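Local coordinates for ferritin (Pseudo-nitzschia multiseries, PDB 4IWK), which probably stores iron in soluble, non-toxic form, taking it up as ferrous ions that are oxidised at its ferroxidase centre and laid down as ferric hydroxide, at residues Asn10-Gln15 with Thr99-Asn104; Glu93-Asn98 with Val129-Lys134; Thr143-Asn146 with Gly150-Arg153. All coordinates share one frame; numbering follows the deposited sequence. Where two conformers were deposited one is given.

Contact 1. Residues Asn10-Gln15 with Thr99-Asn104; sequences NRQVTQ and TRSLLN
Gln12 and Ser101 meet through a short hydrogen bond, Ser101 OG giving its proton to Gln12 OE1 at 2.5 Å. The hydroxyl comes in at a C=O...donor angle of 129°, lifted 36° out of the carbonyl plane. The other end of the same amide rests on Leu102: Gln12 NE2 lies 3.5 Å from Leu102 CG, and the two side chains cross at roughly a right angle. Beside it, Gln15 adds an aliphatic touch, its CG 4.0 Å from Ser101 CB. The axes of segments 10-15 and 99-104 pass 10.0 Å apart, antiparallel, on helices 3-32 and 84-111, the first and third of the ferritin four-helix bundle. Gln12 reaches across because its CG stands opposite the backbone N (chi1 -173°) and the bend at chi2 then brings the amide over to Ser101. Farther out, the polar ends are held in turn. Gln12 NE2 donates to Glu16 OE2, a second-shell link to a residue that binds iron, while Gln15 NE2 hydrogen-bonds Asn98 OD1. Leu102 is backed by Phe56 of helix 36-62 and by Leu121 and Phe124 of helix 115-145, and Gln12 also leans on Phe56.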
# COMPACT_ATOMS: atom_id res chain seq x y z
N ASN A 10 37.70 33.92 -24.77
CA ASN A 10 37.17 35.08 -24.06
C ASN A 10 36.03 35.74 -24.89
O ASN A 10 34.93 36.06 -24.33
CB ASN A 10 38.35 36.03 -23.77
CG ASN A 10 38.11 36.93 -22.59
OD1 ASN A 10 38.12 38.18 -22.72
ND2 ASN A 10 37.82 36.33 -21.44
N ARG A 11 36.24 35.96 -26.18
CA ARG A 11 35.20 36.57 -27.02
C ARG A 11 33.88 35.71 -27.01
O ARG A 11 32.79 36.20 -27.25
CB ARG A 11 35.65 36.83 -28.46
CG ARG A 11 36.52 38.07 -28.65
CD ARG A 11 37.53 37.80 -29.76
NE ARG A 11 37.78 38.93 -30.63
CZ ARG A 11 37.51 38.95 -31.93
NH1 ARG A 11 36.99 37.89 -32.54
NH2 ARG A 11 37.77 40.05 -32.64
N GLN A 12 34.03 34.39 -26.90
CA GLN A 12 32.86 33.51 -27.02
C GLN A 12 31.95 33.80 -25.79
O GLN A 12 30.69 33.81 -25.92
CB GLN A 12 33.19 31.99 -27.06
CG GLN A 12 31.95 31.15 -27.36
CD GLN A 12 31.39 31.47 -28.76
OE1 GLN A 12 32.16 31.82 -29.66
NE2 GLN A 12 30.09 31.39 -28.94
N VAL A 13 32.55 33.98 -24.62
CA VAL A 13 31.76 34.30 -23.43
C VAL A 13 31.03 35.60 -23.68
O VAL A 13 29.82 35.70 -23.42
CB VAL A 13 32.63 34.48 -22.17
CG1 VAL A 13 31.80 34.98 -20.99
CG2 VAL A 13 33.33 33.15 -21.80
N THR A 14 31.76 36.60 -24.19
CA THR A 14 31.07 37.85 -24.52
C THR A 14 29.91 37.68 -25.52
O THR A 14 28.84 38.28 -25.32
CB THR A 14 32.07 38.86 -25.13
OG1 THR A 14 33.13 38.97 -24.21
CG2 THR A 14 31.37 40.28 -25.30
N GLN A 15 30.09 36.82 -26.54
CA GLN A 15 29.06 36.68 -27.56
C GLN A 15 27.81 35.99 -26.91
O GLN A 15 26.66 36.36 -27.26
CB GLN A 15 29.65 35.82 -28.68
CG GLN A 15 28.60 35.50 -29.79
CD GLN A 15 28.04 36.77 -30.46
OE1 GLN A 15 28.75 37.79 -30.55
NE2 GLN A 15 26.77 36.74 -30.87
N THR A 99 26.92 31.01 -34.08
CA THR A 99 27.50 29.81 -34.77
C THR A 99 28.80 30.26 -35.37
O THR A 99 29.76 29.49 -35.24
CB THR A 99 26.57 29.33 -35.86
OG1 THR A 99 25.35 28.90 -35.27
CG2 THR A 99 27.19 28.13 -36.68
N ARG A 100 28.88 31.43 -36.02
CA ARG A 100 30.16 31.86 -36.60
C ARG A 100 31.24 32.02 -35.56
O ARG A 100 32.36 31.63 -35.78
CB ARG A 100 30.04 33.15 -37.40
CG ARG A 100 29.44 32.95 -38.79
CD ARG A 100 29.45 34.27 -39.65
NE ARG A 100 29.43 35.46 -38.77
CZ ARG A 100 28.36 36.18 -38.39
NH1 ARG A 100 27.13 35.93 -38.86
NH2 ARG A 100 28.53 37.18 -37.51
N SER A 101 30.89 32.53 -34.39
CA SER A 101 31.83 32.77 -33.34
C SER A 101 32.41 31.38 -32.88
O SER A 101 33.64 31.20 -32.59
CB SER A 101 31.05 33.47 -32.22
OG SER A 101 31.96 33.77 -31.23
N LEU A 102 31.51 30.41 -32.79
CA LEU A 102 31.89 29.07 -32.36
C LEU A 102 32.78 28.42 -33.40
O LEU A 102 33.70 27.66 -33.03
CB LEU A 102 30.64 28.14 -32.13
CG LEU A 102 29.95 28.46 -30.80
CD1 LEU A 102 28.54 27.81 -30.76
CD2 LEU A 102 30.80 28.00 -29.59
N LEU A 103 32.43 28.58 -34.67
CA LEU A 103 33.30 27.97 -35.75
C LEU A 103 34.64 28.70 -35.79
O LEU A 103 35.65 28.02 -35.93
CB LEU A 103 32.56 28.02 -37.13
CG LEU A 103 31.32 27.09 -37.24
CD1 LEU A 103 30.67 27.36 -38.60
CD2 LEU A 103 31.50 25.56 -37.11
N ASN A 104 34.70 29.99 -35.49
CA ASN A 104 36.01 30.67 -35.41
C ASN A 104 36.88 30.14 -34.31
O ASN A 104 38.12 29.93 -34.46
CB ASN A 104 35.86 32.19 -35.17
CG ASN A 104 35.35 32.92 -36.39
OD1 ASN A 104 35.39 32.41 -37.50
ND2 ASN A 104 34.79 34.12 -36.17

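Contact 2. Residues Glu93-Asn98 with Val129-Lys134; sequences ELEQAN and VNEEDK. With FE (Fe (III) ion), chain I.
Glu95 and Glu131 reach from antiparallel helices to one iron(III) ion, which Glu95 OE2 binds at 2.1 Å. Glu131 OE1 binds the iron at 2.1 Å as well; the shared metal holds Glu95 OE2 and Glu131 OE1 2.8 Å apart, with the two carboxylate planes at 88° to each other. A bend at chi2 (-64°) turns the Glu95 carboxylate toward the ion, bringing Glu95 OE1 to a longer 2.6 Å from the iron. Tyr23 OH hydrogen-bonds Glu95 OE2 and Gln128 NE2 hydrogen-bonds OE1, fixing the group's rotation. This is the ferroxidase centre inside the four-helix bundle: Glu49 and two waters complete the ion's shell, and Glu131 OE2 binds another iron beside Glu45 and Glu48, making Glu131 a bridge. Next along, Gln96 meets Glu132. Gln96 CG lies 3.7 Å from Glu132 OE1, and water 2 joins the polar ends, accepting from Gln96 NE2 at 2.9 Å and donating to Glu132 OE1 at 2.5 Å. Thr99 OG1 hydrogen-bonds the other oxygen, Glu132 OE2. Last comes Asn98, whose ND2 donates to Glu95 OE1 at 3.2 Å from 63° above the carboxylate plane.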
# COMPACT_ATOMS: atom_id res chain seq x y z
N GLU A 93 19.60 36.09 -37.21
CA GLU A 93 20.93 36.66 -37.42
C GLU A 93 21.84 36.51 -36.22
O GLU A 93 23.02 36.25 -36.40
CB GLU A 93 20.79 38.11 -37.83
CG GLU A 93 20.26 38.22 -39.25
CD GLU A 93 19.83 39.64 -39.58
OE1 GLU A 93 20.25 40.53 -38.89
OE2 GLU A 93 19.08 39.86 -40.53
N LEU A 94 21.26 36.74 -35.00
CA LEU A 94 22.01 36.58 -33.74
C LEU A 94 22.54 35.12 -33.66
O LEU A 94 23.74 34.90 -33.32
CB LEU A 94 21.07 36.84 -32.57
CG LEU A 94 21.69 36.66 -31.17
CD1 LEU A 94 22.73 37.75 -30.90
CD2 LEU A 94 20.52 36.67 -30.15
N GLU A 95 21.66 34.16 -33.88
CA GLU A 95 22.05 32.73 -33.81
C GLU A 95 23.13 32.40 -34.87
O GLU A 95 24.09 31.64 -34.52
CB GLU A 95 20.89 31.78 -33.86
CG GLU A 95 20.06 31.80 -32.53
CD GLU A 95 20.76 31.33 -31.30
OE1 GLU A 95 21.91 30.86 -31.39
OE2 GLU A 95 20.06 31.37 -30.27
N GLN A 96 23.01 33.00 -36.04
CA GLN A 96 24.02 32.79 -37.08
C GLN A 96 25.35 33.34 -36.64
O GLN A 96 26.42 32.70 -36.85
CB GLN A 96 23.61 33.39 -38.38
CG GLN A 96 22.44 32.60 -38.97
CD GLN A 96 21.75 33.34 -40.12
OE1 GLN A 96 21.97 34.53 -40.29
NE2 GLN A 96 20.92 32.62 -40.90
N ALA A 97 25.33 34.50 -35.95
CA ALA A 97 26.52 35.01 -35.30
C ALA A 97 27.13 34.16 -34.23
O ALA A 97 28.38 34.11 -34.09
CB ALA A 97 26.29 36.45 -34.76
N ASN A 98 26.28 33.61 -33.38
CA ASN A 98 26.74 32.74 -32.34
C ASN A 98 27.48 31.54 -33.02
O ASN A 98 28.50 31.09 -32.50
CB ASN A 98 25.56 32.20 -31.56
CG ASN A 98 24.98 33.20 -30.57
OD1 ASN A 98 25.55 34.28 -30.34
ND2 ASN A 98 23.92 32.75 -29.85
N VAL A 129 23.18 23.90 -34.76
CA VAL A 129 22.40 23.41 -35.89
C VAL A 129 20.92 23.32 -35.50
O VAL A 129 20.02 23.72 -36.27
CB VAL A 129 22.92 21.97 -36.30
CG1 VAL A 129 21.92 21.29 -37.23
CG2 VAL A 129 24.31 22.14 -36.89
N ASN A 130 20.63 22.85 -34.30
CA ASN A 130 19.24 22.69 -33.91
C ASN A 130 18.57 24.08 -33.70
O ASN A 130 17.44 24.29 -34.12
CB ASN A 130 19.19 21.93 -32.62
CG ASN A 130 19.47 20.41 -32.85
OD1 ASN A 130 19.55 19.96 -34.01
ND2 ASN A 130 19.75 19.66 -31.75
N GLU A 131 19.33 24.98 -33.10
CA GLU A 131 18.74 26.34 -32.82
C GLU A 131 18.52 27.09 -34.11
O GLU A 131 17.39 27.74 -34.31
CB GLU A 131 19.68 27.18 -31.95
CG GLU A 131 19.80 26.54 -30.56
CD GLU A 131 20.32 27.52 -29.54
OE1 GLU A 131 20.71 28.61 -30.01
OE2 GLU A 131 20.39 27.19 -28.36
N GLU A 132 19.47 27.04 -35.05
CA GLU A 132 19.22 27.77 -36.32
C GLU A 132 18.00 27.17 -37.06
O GLU A 132 17.22 27.94 -37.70
CB GLU A 132 20.43 27.76 -37.23
CG GLU A 132 21.57 28.67 -36.71
CD GLU A 132 22.66 28.89 -37.74
OE1 GLU A 132 22.34 28.87 -38.94
OE2 GLU A 132 23.83 28.96 -37.40
N ASP A 133 17.85 25.87 -37.01
CA ASP A 133 16.74 25.26 -37.71
C ASP A 133 15.42 25.70 -37.06
O ASP A 133 14.47 26.01 -37.81
CB ASP A 133 16.87 23.71 -37.57
CG ASP A 133 15.64 22.95 -38.08
OD1 ASP A 133 15.43 22.99 -39.29
OD2 ASP A 133 14.96 22.36 -37.27
N LYS A 134 15.33 25.65 -35.71
CA LYS A 134 14.12 26.00 -34.97
C LYS A 134 13.76 27.50 -35.27
O LYS A 134 12.60 27.79 -35.57
CB LYS A 134 14.41 25.80 -33.48
CG LYS A 134 13.26 26.25 -32.62
CD LYS A 134 13.09 25.28 -31.46
CE LYS A 134 12.06 25.89 -30.43
NZ LYS A 134 12.13 25.22 -29.04
FE FE I . 21.28 30.34 -28.91
O HOH W 1 23.11 29.78 -28.78
O HOH W 2 20.62 29.72 -40.50
O HOH W 3 20.21 29.71 -27.57

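Contact 3. Residues Thr143-Asn146 with Gly150-Arg153; sequences TDEN and GLLR
Glu145 and Leu152 bring their backbones together, CA to CA 5.1 Å, where the chain leaves the last turn of helix 115-145, reverses through a tight connection and enters the short helix 151-158. Gly150 turns the corner with a positive phi of 85°, a value that glycine accommodates readily. The first of the two leucines packs against the outgoing main chain: Leu151 CB sits 3.5 Å from Glu145 O, and Leu151 CD2 follows at 3.7 Å from the same oxygen, so one leucine side chain lies against this carbonyl oxygen. The second leucine spreads its branches over two residues. Leu152 CD1 lies 4.0 Å from Glu145 CB, while Leu152 CD2 approaches Asn146 OD1 to 3.8 Å. With CG opposite its backbone N (chi1 -179°), Leu152 sends one methyl to each of Glu145 and Asn146. Glu145 extends its chain beyond CG, carrying OE1 to 3.9 Å from Leu152 CA, alongside the backbone of 150-153. A single water stitches the polar groups together: water 4 donates to Asn146 OD1 at 2.8 Å and accepts from Leu152 N at 3.0 Å, bridging the Asn146 side chain and the Leu152 amide. Within the same chain, Arg153 makes a cation-pi interaction with Trp35 and its NH1 hydrogen-bonds Asn33 O. Two further subunits pack around the turn. Asp144 of this chain forms a salt bridge with Arg153 of one neighbouring subunit, Arg153 of this chain forms the equivalent one with Asp144 of another neighbouring subunit, and Leu151 packs on Leu151 of that second neighbour. Such a head-to-tail repeat, set at the turn from the fourth bundle helix into a short fifth, is consistent with the fourfold junctions of the 24-subunit ferritin cage.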
# COMPACT_ATOMS: atom_id res chain seq x y z
N THR A 143 6.23 34.67 -40.89
CA THR A 143 6.13 35.38 -42.12
C THR A 143 4.90 34.95 -42.91
O THR A 143 4.18 35.84 -43.43
CB THR A 143 7.42 35.23 -42.96
OG1 THR A 143 8.50 35.82 -42.18
CG2 THR A 143 7.27 35.96 -44.29
N ASP A 144 4.53 33.66 -42.92
CA ASP A 144 3.36 33.25 -43.68
C ASP A 144 2.04 33.69 -42.97
O ASP A 144 1.12 34.23 -43.65
CB ASP A 144 3.45 31.69 -43.76
CG ASP A 144 2.57 31.09 -44.78
OD1 ASP A 144 2.01 31.85 -45.65
OD2 ASP A 144 2.47 29.83 -44.79
N GLU A 145 1.97 33.46 -41.65
CA GLU A 145 0.75 33.79 -40.89
C GLU A 145 0.50 35.26 -40.96
O GLU A 145 -0.64 35.71 -40.94
CB GLU A 145 0.87 33.32 -39.46
CG GLU A 145 0.92 31.82 -39.46
CD GLU A 145 0.61 31.27 -38.11
OE1 GLU A 145 -0.16 31.95 -37.34
OE2 GLU A 145 1.18 30.17 -37.84
N ASN A 146 1.57 36.07 -40.96
CA ASN A 146 1.34 37.52 -40.93
C ASN A 146 0.81 38.09 -42.25
O ASN A 146 0.57 39.34 -42.33
CB ASN A 146 2.59 38.26 -40.41
CG ASN A 146 2.26 39.60 -39.83
OD1 ASN A 146 1.26 39.74 -39.12
ND2 ASN A 146 3.14 40.60 -40.07
N GLY A 150 -4.33 39.82 -38.18
CA GLY A 150 -4.76 39.22 -36.94
C GLY A 150 -4.41 37.74 -36.78
O GLY A 150 -4.45 37.17 -35.73
N LEU A 151 -4.02 37.11 -37.90
CA LEU A 151 -3.82 35.63 -37.83
C LEU A 151 -2.60 35.27 -37.01
O LEU A 151 -2.66 34.30 -36.27
CB LEU A 151 -3.70 35.06 -39.28
CG LEU A 151 -3.47 33.55 -39.31
CD1 LEU A 151 -4.73 32.85 -38.71
CD2 LEU A 151 -3.40 33.19 -40.84
N LEU A 152 -1.51 36.04 -37.12
CA LEU A 152 -0.30 35.74 -36.31
C LEU A 152 -0.59 35.78 -34.78
O LEU A 152 -0.02 35.00 -34.00
CB LEU A 152 0.76 36.76 -36.70
CG LEU A 152 2.08 36.56 -35.97
CD1 LEU A 152 2.73 35.23 -36.45
CD2 LEU A 152 2.97 37.73 -36.37
N ARG A 153 -1.57 36.62 -34.36
CA ARG A 153 -1.90 36.81 -32.97
C ARG A 153 -2.51 35.52 -32.56
O ARG A 153 -2.23 34.97 -31.48
CB ARG A 153 -2.94 38.02 -32.92
CG ARG A 153 -3.10 38.70 -31.67
CD ARG A 153 -1.88 39.34 -31.17
NE ARG A 153 -1.72 40.68 -31.67
CZ ARG A 153 -0.97 41.57 -30.98
NH1 ARG A 153 -0.36 41.12 -29.90
NH2 ARG A 153 -0.79 42.80 -31.40
O HOH W 4 -1.23 38.55 -38.75

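In the fold
Contacts 1 and 2 both use helix 84-111 and lie side by side in the four-helix bundle, their centres about 13 Å apart; contact 1 ties that helix to helix 3-32, contact 2 to helix 115-145. Their segments alternate along the chain, and helix 84-111 carries both, meeting a different helix in each. Contact 3 comes later, at the far end of helix 115-145, which it shares with contact 2; its centre is about 22 Å from that of contact 2 and about 34 Å from that of contact 1, which lies on the opposite side of the chain's centre. The iron(III) site of contact 2 thus sits well away from the turn of contact 3, which packs against two other subunits of the cage.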